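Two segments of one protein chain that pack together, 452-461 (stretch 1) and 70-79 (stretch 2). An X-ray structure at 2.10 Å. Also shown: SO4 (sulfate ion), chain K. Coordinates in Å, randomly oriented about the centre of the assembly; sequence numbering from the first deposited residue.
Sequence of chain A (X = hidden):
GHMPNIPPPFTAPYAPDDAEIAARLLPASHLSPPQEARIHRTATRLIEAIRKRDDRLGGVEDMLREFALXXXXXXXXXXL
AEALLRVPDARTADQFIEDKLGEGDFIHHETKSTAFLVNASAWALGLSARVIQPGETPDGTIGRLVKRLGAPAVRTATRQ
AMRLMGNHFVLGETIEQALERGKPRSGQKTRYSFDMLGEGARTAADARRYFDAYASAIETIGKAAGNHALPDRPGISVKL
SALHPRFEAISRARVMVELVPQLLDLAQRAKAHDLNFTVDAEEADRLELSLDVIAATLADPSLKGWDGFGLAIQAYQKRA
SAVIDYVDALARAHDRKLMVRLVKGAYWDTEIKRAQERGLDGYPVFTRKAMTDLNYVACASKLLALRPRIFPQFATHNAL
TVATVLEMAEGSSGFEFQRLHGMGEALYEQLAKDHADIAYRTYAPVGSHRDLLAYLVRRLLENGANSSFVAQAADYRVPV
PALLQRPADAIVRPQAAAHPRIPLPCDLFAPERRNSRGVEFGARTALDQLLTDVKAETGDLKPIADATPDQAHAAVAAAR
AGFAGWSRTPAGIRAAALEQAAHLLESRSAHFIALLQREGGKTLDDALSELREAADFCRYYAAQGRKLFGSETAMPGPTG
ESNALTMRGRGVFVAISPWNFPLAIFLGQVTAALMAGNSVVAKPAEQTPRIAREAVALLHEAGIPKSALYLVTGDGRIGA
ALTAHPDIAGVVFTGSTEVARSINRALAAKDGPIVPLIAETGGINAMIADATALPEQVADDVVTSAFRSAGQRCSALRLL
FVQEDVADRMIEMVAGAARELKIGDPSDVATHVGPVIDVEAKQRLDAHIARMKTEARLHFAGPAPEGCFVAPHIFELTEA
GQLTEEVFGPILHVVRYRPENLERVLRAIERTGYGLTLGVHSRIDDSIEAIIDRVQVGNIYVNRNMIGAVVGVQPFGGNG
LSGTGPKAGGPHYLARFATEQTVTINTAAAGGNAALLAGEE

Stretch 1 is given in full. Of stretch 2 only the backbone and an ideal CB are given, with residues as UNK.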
ATOM      1  N   LEU A 452      38.961 -35.677  -4.254  1.00 18.27           N
ATOM      2  CA  LEU A 452      37.517 -35.882  -4.240  1.00 20.60           C
ATOM      3  C   LEU A 452      36.710 -34.644  -3.811  1.00 22.08           C
ATOM      4  O   LEU A 452      35.764 -34.252  -4.491  1.00 21.91           O
ATOM      5  CB  LEU A 452      37.156 -37.062  -3.345  1.00 21.00           C
ATOM      6  CG  LEU A 452      35.651 -37.274  -3.185  1.00 21.06           C
ATOM      7  CD1 LEU A 452      34.993 -37.505  -4.546  1.00 18.75           C
ATOM      8  CD2 LEU A 452      35.378 -38.417  -2.230  1.00 24.34           C
ATOM      9  N   LEU A 453      37.072 -34.049  -2.676  1.00 25.83           N
ATOM     10  CA  LEU A 453      36.298 -32.935  -2.107  1.00 22.83           C
ATOM     11  C   LEU A 453      36.041 -31.806  -3.102  1.00 22.21           C
ATOM     12  O   LEU A 453      34.903 -31.381  -3.290  1.00 24.52           O
ATOM     13  CB  LEU A 453      36.999 -32.360  -0.878  1.00 20.84           C
ATOM     14  CG  LEU A 453      36.674 -32.840   0.538  1.00 33.15           C
ATOM     15  CD1 LEU A 453      37.314 -31.875   1.556  1.00 36.07           C
ATOM     16  CD2 LEU A 453      35.182 -32.954   0.770  1.00 32.48           C
ATOM     17  N   ALA A 454      37.110 -31.316  -3.725  1.00 25.74           N
ATOM     18  CA  ALA A 454      37.002 -30.244  -4.708  1.00 29.93           C
ATOM     19  C   ALA A 454      36.012 -30.602  -5.814  1.00 32.55           C
ATOM     20  O   ALA A 454      35.240 -29.758  -6.270  1.00 31.53           O
ATOM     21  CB  ALA A 454      38.372 -29.923  -5.295  1.00 32.93           C
ATOM     22  N   TYR A 455      36.038 -31.861  -6.235  1.00 25.90           N
ATOM     23  CA  TYR A 455      35.157 -32.339  -7.287  1.00 25.67           C
ATOM     24  C   TYR A 455      33.708 -32.513  -6.806  1.00 32.74           C
ATOM     25  O   TYR A 455      32.765 -32.167  -7.519  1.00 21.60           O
ATOM     26  CB  TYR A 455      35.685 -33.664  -7.841  1.00 25.80           C
ATOM     27  CG  TYR A 455      34.829 -34.279  -8.931  1.00 25.99           C
ATOM     28  CD1 TYR A 455      35.070 -34.001 -10.272  1.00 34.52           C
ATOM     29  CD2 TYR A 455      33.792 -35.151  -8.619  1.00 29.30           C
ATOM     30  CE1 TYR A 455      34.292 -34.569 -11.276  1.00 36.37           C
ATOM     31  CE2 TYR A 455      33.008 -35.724  -9.613  1.00 30.57           C
ATOM     32  CZ  TYR A 455      33.261 -35.431 -10.937  1.00 36.67           C
ATOM     33  OH  TYR A 455      32.487 -36.001 -11.924  1.00 42.46           O
ATOM     34  N   LEU A 456      33.534 -33.071  -5.611  1.00 32.70           N
ATOM     35  CA  LEU A 456      32.199 -33.319  -5.073  1.00 34.03           C
ATOM     36  C   LEU A 456      31.379 -32.037  -4.972  1.00 35.38           C
ATOM     37  O   LEU A 456      30.190 -32.024  -5.304  1.00 34.61           O
ATOM     38  CB  LEU A 456      32.281 -33.980  -3.698  1.00 32.28           C
ATOM     39  CG  LEU A 456      32.251 -35.505  -3.695  1.00 36.70           C
ATOM     40  CD1 LEU A 456      32.238 -36.017  -2.269  1.00 32.02           C
ATOM     41  CD2 LEU A 456      31.039 -36.016  -4.470  1.00 36.21           C
ATOM     42  N   VAL A 457      32.028 -30.973  -4.506  1.00 28.69           N
ATOM     43  CA  VAL A 457      31.400 -29.668  -4.346  1.00 31.11           C
ATOM     44  C   VAL A 457      30.745 -29.211  -5.643  1.00 36.52           C
ATOM     45  O   VAL A 457      29.542 -28.936  -5.690  1.00 35.99           O
ATOM     46  CB  VAL A 457      32.436 -28.604  -3.938  1.00 37.40           C
ATOM     47  CG1 VAL A 457      31.826 -27.207  -4.014  1.00 39.13           C
ATOM     48  CG2 VAL A 457      32.968 -28.890  -2.552  1.00 39.83           C
ATOM     49  N   ARG A 458      31.547 -29.128  -6.699  1.00 27.25           N
ATOM     50  CA  ARG A 458      31.041 -28.695  -7.991  1.00 26.69           C
ATOM     51  C   ARG A 458      29.872 -29.578  -8.417  1.00 33.98           C
ATOM     52  O   ARG A 458      28.830 -29.081  -8.844  1.00 41.49           O
ATOM     53  CB  ARG A 458      32.164 -28.707  -9.030  1.00 31.94           C
ATOM     54  CG  ARG A 458      31.937 -27.779 -10.204  1.00 41.93           C
ATOM     55  CD  ARG A 458      33.240 -27.149 -10.683  1.00 52.82           C
ATOM     56  NE  ARG A 458      34.379 -28.055 -10.561  1.00 63.29           N
ATOM     57  CZ  ARG A 458      34.539 -29.155 -11.289  1.00 65.47           C
ATOM     58  NH1 ARG A 458      33.623 -29.497 -12.181  1.00 68.53           N
ATOM     59  NH2 ARG A 458      35.606 -29.922 -11.116  1.00 61.46           N
ATOM     60  N   ARG A 459      30.035 -30.887  -8.255  1.00 30.96           N
ATOM     61  CA  ARG A 459      29.007 -31.854  -8.630  1.00 32.78           C
ATOM     62  C   ARG A 459      27.682 -31.626  -7.902  1.00 35.98           C
ATOM     63  O   ARG A 459      26.606 -31.743  -8.499  1.00 35.50           O
ATOM     64  CB  ARG A 459      29.506 -33.282  -8.366  1.00 36.81           C
ATOM     65  CG  ARG A 459      28.458 -34.366  -8.551  1.00 36.78           C
ATOM     66  CD  ARG A 459      28.317 -34.768 -10.009  1.00 42.77           C
ATOM     67  NE  ARG A 459      27.670 -36.070 -10.136  1.00 57.42           N
ATOM     68  CZ  ARG A 459      28.320 -37.216 -10.323  1.00 52.97           C
ATOM     69  NH1 ARG A 459      29.643 -37.228 -10.421  1.00 45.98           N
ATOM     70  NH2 ARG A 459      27.643 -38.351 -10.421  1.00 54.12           N
ATOM     71  N   LEU A 460      27.763 -31.316  -6.611  1.00 32.70           N
ATOM     72  CA  LEU A 460      26.574 -31.184  -5.772  1.00 38.56           C
ATOM     73  C   LEU A 460      25.806 -29.890  -6.032  1.00 39.26           C
ATOM     74  O   LEU A 460      24.592 -29.838  -5.844  1.00 42.96           O
ATOM     75  CB  LEU A 460      26.947 -31.270  -4.291  1.00 35.64           C
ATOM     76  CG  LEU A 460      27.445 -32.626  -3.792  1.00 36.72           C
ATOM     77  CD1 LEU A 460      27.792 -32.547  -2.318  1.00 37.23           C
ATOM     78  CD2 LEU A 460      26.397 -33.690  -4.035  1.00 44.73           C
ATOM     79  N   LEU A 461      26.513 -28.846  -6.453  1.00 42.16           N
ATOM     80  CA  LEU A 461      25.865 -27.579  -6.764  1.00 53.77           C
ATOM     81  C   LEU A 461      24.810 -27.780  -7.844  1.00 67.05           C
ATOM     82  O   LEU A 461      23.737 -27.171  -7.805  1.00 70.19           O
ATOM     83  CB  LEU A 461      26.887 -26.535  -7.226  1.00 50.46           C
ATOM     84  CG  LEU A 461      27.714 -25.833  -6.146  1.00 50.73           C
ATOM     85  CD1 LEU A 461      28.502 -24.676  -6.756  1.00 51.18           C
ATOM     86  CD2 LEU A 461      26.815 -25.339  -5.013  1.00 48.55           C
ATOM     87  N   UNK A  70      20.633 -30.395   2.374  1.00 19.55           N
ATOM     88  CA  UNK A  70      21.405 -29.311   1.781  1.00 23.80           C
ATOM     89  C   UNK A  70      22.607 -29.896   1.030  1.00 27.79           C
ATOM     90  O   UNK A  70      22.944 -31.071   1.205  1.00 22.39           O
ATOM     91  CB  UNK A  70      21.862 -28.320   2.853  1.00 23.80           C
ATOM     92  N   UNK A  71      23.251 -29.085   0.196  1.00 13.86           N
ATOM     93  CA  UNK A  71      24.466 -29.515  -0.475  1.00 17.38           C
ATOM     94  C   UNK A  71      25.554 -29.869   0.539  1.00 21.09           C
ATOM     95  O   UNK A  71      26.316 -30.816   0.333  1.00 18.67           O
ATOM     96  CB  UNK A  71      24.961 -28.424  -1.427  1.00 17.38           C
ATOM     97  N   UNK A  72      25.621 -29.117   1.637  1.00 17.76           N
ATOM     98  CA  UNK A  72      26.616 -29.391   2.669  1.00 20.83           C
ATOM     99  C   UNK A  72      26.374 -30.750   3.323  1.00 18.94           C
ATOM    100  O   UNK A  72      27.314 -31.486   3.627  1.00 17.45           O
ATOM    101  CB  UNK A  72      26.599 -28.287   3.728  1.00 20.83           C
ATOM    102  N   UNK A  73      25.106 -31.074   3.550  1.00 17.09           N
ATOM    103  CA  UNK A  73      24.750 -32.335   4.188  1.00 21.27           C
ATOM    104  C   UNK A  73      25.003 -33.513   3.255  1.00 21.53           C
ATOM    105  O   UNK A  73      25.485 -34.567   3.677  1.00 21.46           O
ATOM    106  CB  UNK A  73      23.284 -32.315   4.626  1.00 21.27           C
ATOM    107  N   UNK A  74      24.674 -33.326   1.984  1.00 21.78           N
ATOM    108  CA  UNK A  74      24.964 -34.330   0.984  1.00 19.69           C
ATOM    109  C   UNK A  74      26.460 -34.591   0.938  1.00 19.81           C
ATOM    110  O   UNK A  74      26.900 -35.738   0.891  1.00 19.98           O
ATOM    111  CB  UNK A  74      24.446 -33.896  -0.388  1.00 19.69           C
ATOM    112  N   UNK A  75      27.244 -33.518   0.942  1.00 21.91           N
ATOM    113  CA  UNK A  75      28.695 -33.638   0.869  1.00 20.72           C
ATOM    114  C   UNK A  75      29.243 -34.403   2.067  1.00 24.80           C
ATOM    115  O   UNK A  75      30.072 -35.300   1.911  1.00 18.63           O
ATOM    116  CB  UNK A  75      29.341 -32.253   0.788  1.00 20.72           C
ATOM    117  N   UNK A  76      28.772 -34.055   3.262  1.00 21.82           N
ATOM    118  CA  UNK A  76      29.274 -34.687   4.479  1.00 20.72           C
ATOM    119  C   UNK A  76      28.971 -36.188   4.504  1.00 21.00           C
ATOM    120  O   UNK A  76      29.793 -36.986   4.957  1.00 23.43           O
ATOM    121  CB  UNK A  76      28.667 -34.011   5.710  1.00 20.72           C
ATOM    122  N   UNK A  77      27.799 -36.575   4.013  1.00 21.85           N
ATOM    123  CA  UNK A  77      27.413 -37.980   4.042  1.00 24.46           C
ATOM    124  C   UNK A  77      28.175 -38.786   2.987  1.00 21.98           C
ATOM    125  O   UNK A  77      28.533 -39.940   3.213  1.00 18.95           O
ATOM    126  CB  UNK A  77      25.905 -38.118   3.824  1.00 24.46           C
ATOM    127  N   UNK A  78      28.432 -38.165   1.841  1.00 17.85           N
ATOM    128  CA  UNK A  78      29.215 -38.808   0.787  1.00 18.94           C
ATOM    129  C   UNK A  78      30.669 -39.013   1.206  1.00 19.66           C
ATOM    130  O   UNK A  78      31.301 -40.007   0.843  1.00 17.33           O
ATOM    131  CB  UNK A  78      29.156 -37.975  -0.495  1.00 18.94           C
ATOM    132  N   UNK A  79      31.196 -38.061   1.967  1.00 20.84           N
ATOM    133  CA  UNK A  79      32.542 -38.176   2.505  1.00 19.00           C
ATOM    134  C   UNK A  79      32.598 -39.300   3.531  1.00 15.92           C
ATOM    135  O   UNK A  79      33.500 -40.131   3.505  1.00 19.90           O
ATOM    136  CB  UNK A  79      32.990 -36.854   3.130  1.00 19.00           C
TER
HETATM  137  S   SO4 K1006      33.199 -30.918 -15.047  1.00 87.03           S
HETATM  138  O1  SO4 K1006      32.288 -31.608 -15.953  1.00 88.49           O
HETATM  139  O2  SO4 K1006      32.432 -29.945 -14.278  1.00 87.90           O
HETATM  140  O3  SO4 K1006      33.814 -31.885 -14.139  1.00 91.75           O
HETATM  141  O4  SO4 K1006      34.242 -30.241 -15.816  1.00 81.22           O

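Stretch 1 is a helix that presents Leu 453, Leu 456, Val 457 and Leu 460 to stretch 2. The two helix axes approach to 9.8 Å with 139° between their N-to-C directions, so they run roughly against each other, and the CA atoms draw closer toward the start of stretch 2. The offered surface is aliphatic, which favours apolar partners.

Position 70 has phi/psi of -67/166, extended rather than helical, and its O accepts from the backbone N of 74: it stands just before the first turn. Nothing of stretch 1 lies within 5.5 Å of its ideal CB. Ser, Thr, Asp or Asn would suit such a site. It is Ser 70, whose OG accepts from the N of 73 at 3.1 Å, an N-cap.

Position 71 points toward stretch 1, its ideal CB 4.5 Å from Leu 460 CB and 5.1 Å from Leu 461 CD2. The CA of 71 and Leu 460 CA are 5.9 Å apart, which favours a short or medium side chain such as Ala, Ser, Thr or Val. Thr 71 packs here, its CB 4.5 Å from Leu 460 CB, while its hydroxyl is bonded elsewhere in the structure.

Positions 72 and 73 point away, so stretch 1 hardly limits them. Lys 72 makes no contact with it. Glu 73 adds a hydrogen bond in the other direction, its OE1 accepting from Ser 70 N at 3.0 Å.

Position 74 points toward stretch 1, and an ideal CB would lie 4.1 Å from Leu 460 CD1. Gly or Ala would fit most readily. It is Gly 74, and its bare backbone is approached directly: Leu 460 CD1 is 4.1 Å from Gly 74 C.

Position 75 points sideways, with its ideal CB a tight 3.5 Å from Leu 460 CD1. Beyond it lie Leu 453, Leu 456 and Val 457, an apolar hollow suited to Leu, Met or Ile. Leu 75 fills it as a knob among these four residues. With chi1 at -174° (t), its end comes nearer than its CB direction suggests: CD1 lies 3.6 Å from Val 457 CG2, and CD2 lies 3.8 Å from Leu 453 CD2. In return, Leu 460 is a knob among Thr 71, Gly 74, Leu 75 and 78.

Position 76 points away and 77 is out of reach; stretch 1 sets little preference at either. They are Ala 76 and Leu 77, neither in contact.

Position 78 points toward stretch 1, its ideal CB 4.1 Å from Leu 456 CD1, with Leu 460 also nearby. A long, flexible apolar chain, Met or Leu, could span both. Met 78 does so: its CE lies 3.5 Å from Leu 456 CD2 and its SD 3.8 Å from Leu 460 CD2.

Position 79 points sideways, its ideal CB 5.1 Å from Leu 453 CD2, leaving room for Val, Ile or Leu. Val 79, with chi1 at 167° (t), brings CG2 to 3.7 Å from Leu 453 CD2. No hydrogen bond crosses the interface; its 464 Å² is mainly apolar packing.

Stretch 2 (70-79) STKEGLALMV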
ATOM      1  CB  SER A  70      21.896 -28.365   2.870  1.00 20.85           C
ATOM      2  OG  SER A  70      22.863 -29.003   3.693  1.00 25.91           O
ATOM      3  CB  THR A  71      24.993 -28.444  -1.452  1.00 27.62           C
ATOM      4  OG1 THR A  71      25.225 -27.222  -0.745  1.00 40.17           O
ATOM      5  CG2 THR A  71      23.979 -28.192  -2.556  1.00 25.45           C
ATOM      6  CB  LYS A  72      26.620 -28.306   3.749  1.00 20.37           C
ATOM      7  CG  LYS A  72      27.727 -28.503   4.785  1.00 27.96           C
ATOM      8  CD  LYS A  72      27.342 -27.974   6.157  1.00 28.87           C
ATOM      9  CE  LYS A  72      27.153 -26.479   6.136  1.00 27.90           C
ATOM     10  NZ  LYS A  72      28.439 -25.779   5.935  1.00 34.04           N
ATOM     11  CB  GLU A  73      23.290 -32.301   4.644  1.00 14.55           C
ATOM     12  CG  GLU A  73      23.084 -31.406   5.849  1.00 23.19           C
ATOM     13  CD  GLU A  73      21.624 -31.150   6.158  1.00 26.04           C
ATOM     14  OE1 GLU A  73      20.774 -31.293   5.251  1.00 20.07           O
ATOM     15  OE2 GLU A  73      21.332 -30.795   7.315  1.00 27.91           O
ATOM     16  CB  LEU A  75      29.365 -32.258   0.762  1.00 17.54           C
ATOM     17  CG  LEU A  75      30.883 -32.329   0.530  1.00 29.26           C
ATOM     18  CD1 LEU A  75      31.355 -31.265  -0.449  1.00 33.21           C
ATOM     19  CD2 LEU A  75      31.647 -32.238   1.846  1.00 31.53           C
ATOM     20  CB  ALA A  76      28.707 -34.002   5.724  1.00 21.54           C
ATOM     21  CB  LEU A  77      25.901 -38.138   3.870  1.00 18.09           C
ATOM     22  CG  LEU A  77      25.055 -37.554   5.006  1.00 29.95           C
ATOM     23  CD1 LEU A  77      23.582 -37.835   4.772  1.00 29.44           C
ATOM     24  CD2 LEU A  77      25.496 -38.088   6.362  1.00 29.58           C
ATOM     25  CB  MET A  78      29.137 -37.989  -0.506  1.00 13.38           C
ATOM     26  CG  MET A  78      27.747 -38.017  -1.158  1.00 24.96           C
ATOM     27  SD  MET A  78      27.645 -36.973  -2.626  1.00 34.82           S
ATOM     28  CE  MET A  78      28.224 -38.100  -3.894  1.00 36.31           C
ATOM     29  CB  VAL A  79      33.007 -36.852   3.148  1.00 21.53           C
ATOM     30  CG1 VAL A  79      34.272 -37.069   3.988  1.00 19.20           C
ATOM     31  CG2 VAL A  79      33.247 -35.804   2.075  1.00 16.35           C
TER
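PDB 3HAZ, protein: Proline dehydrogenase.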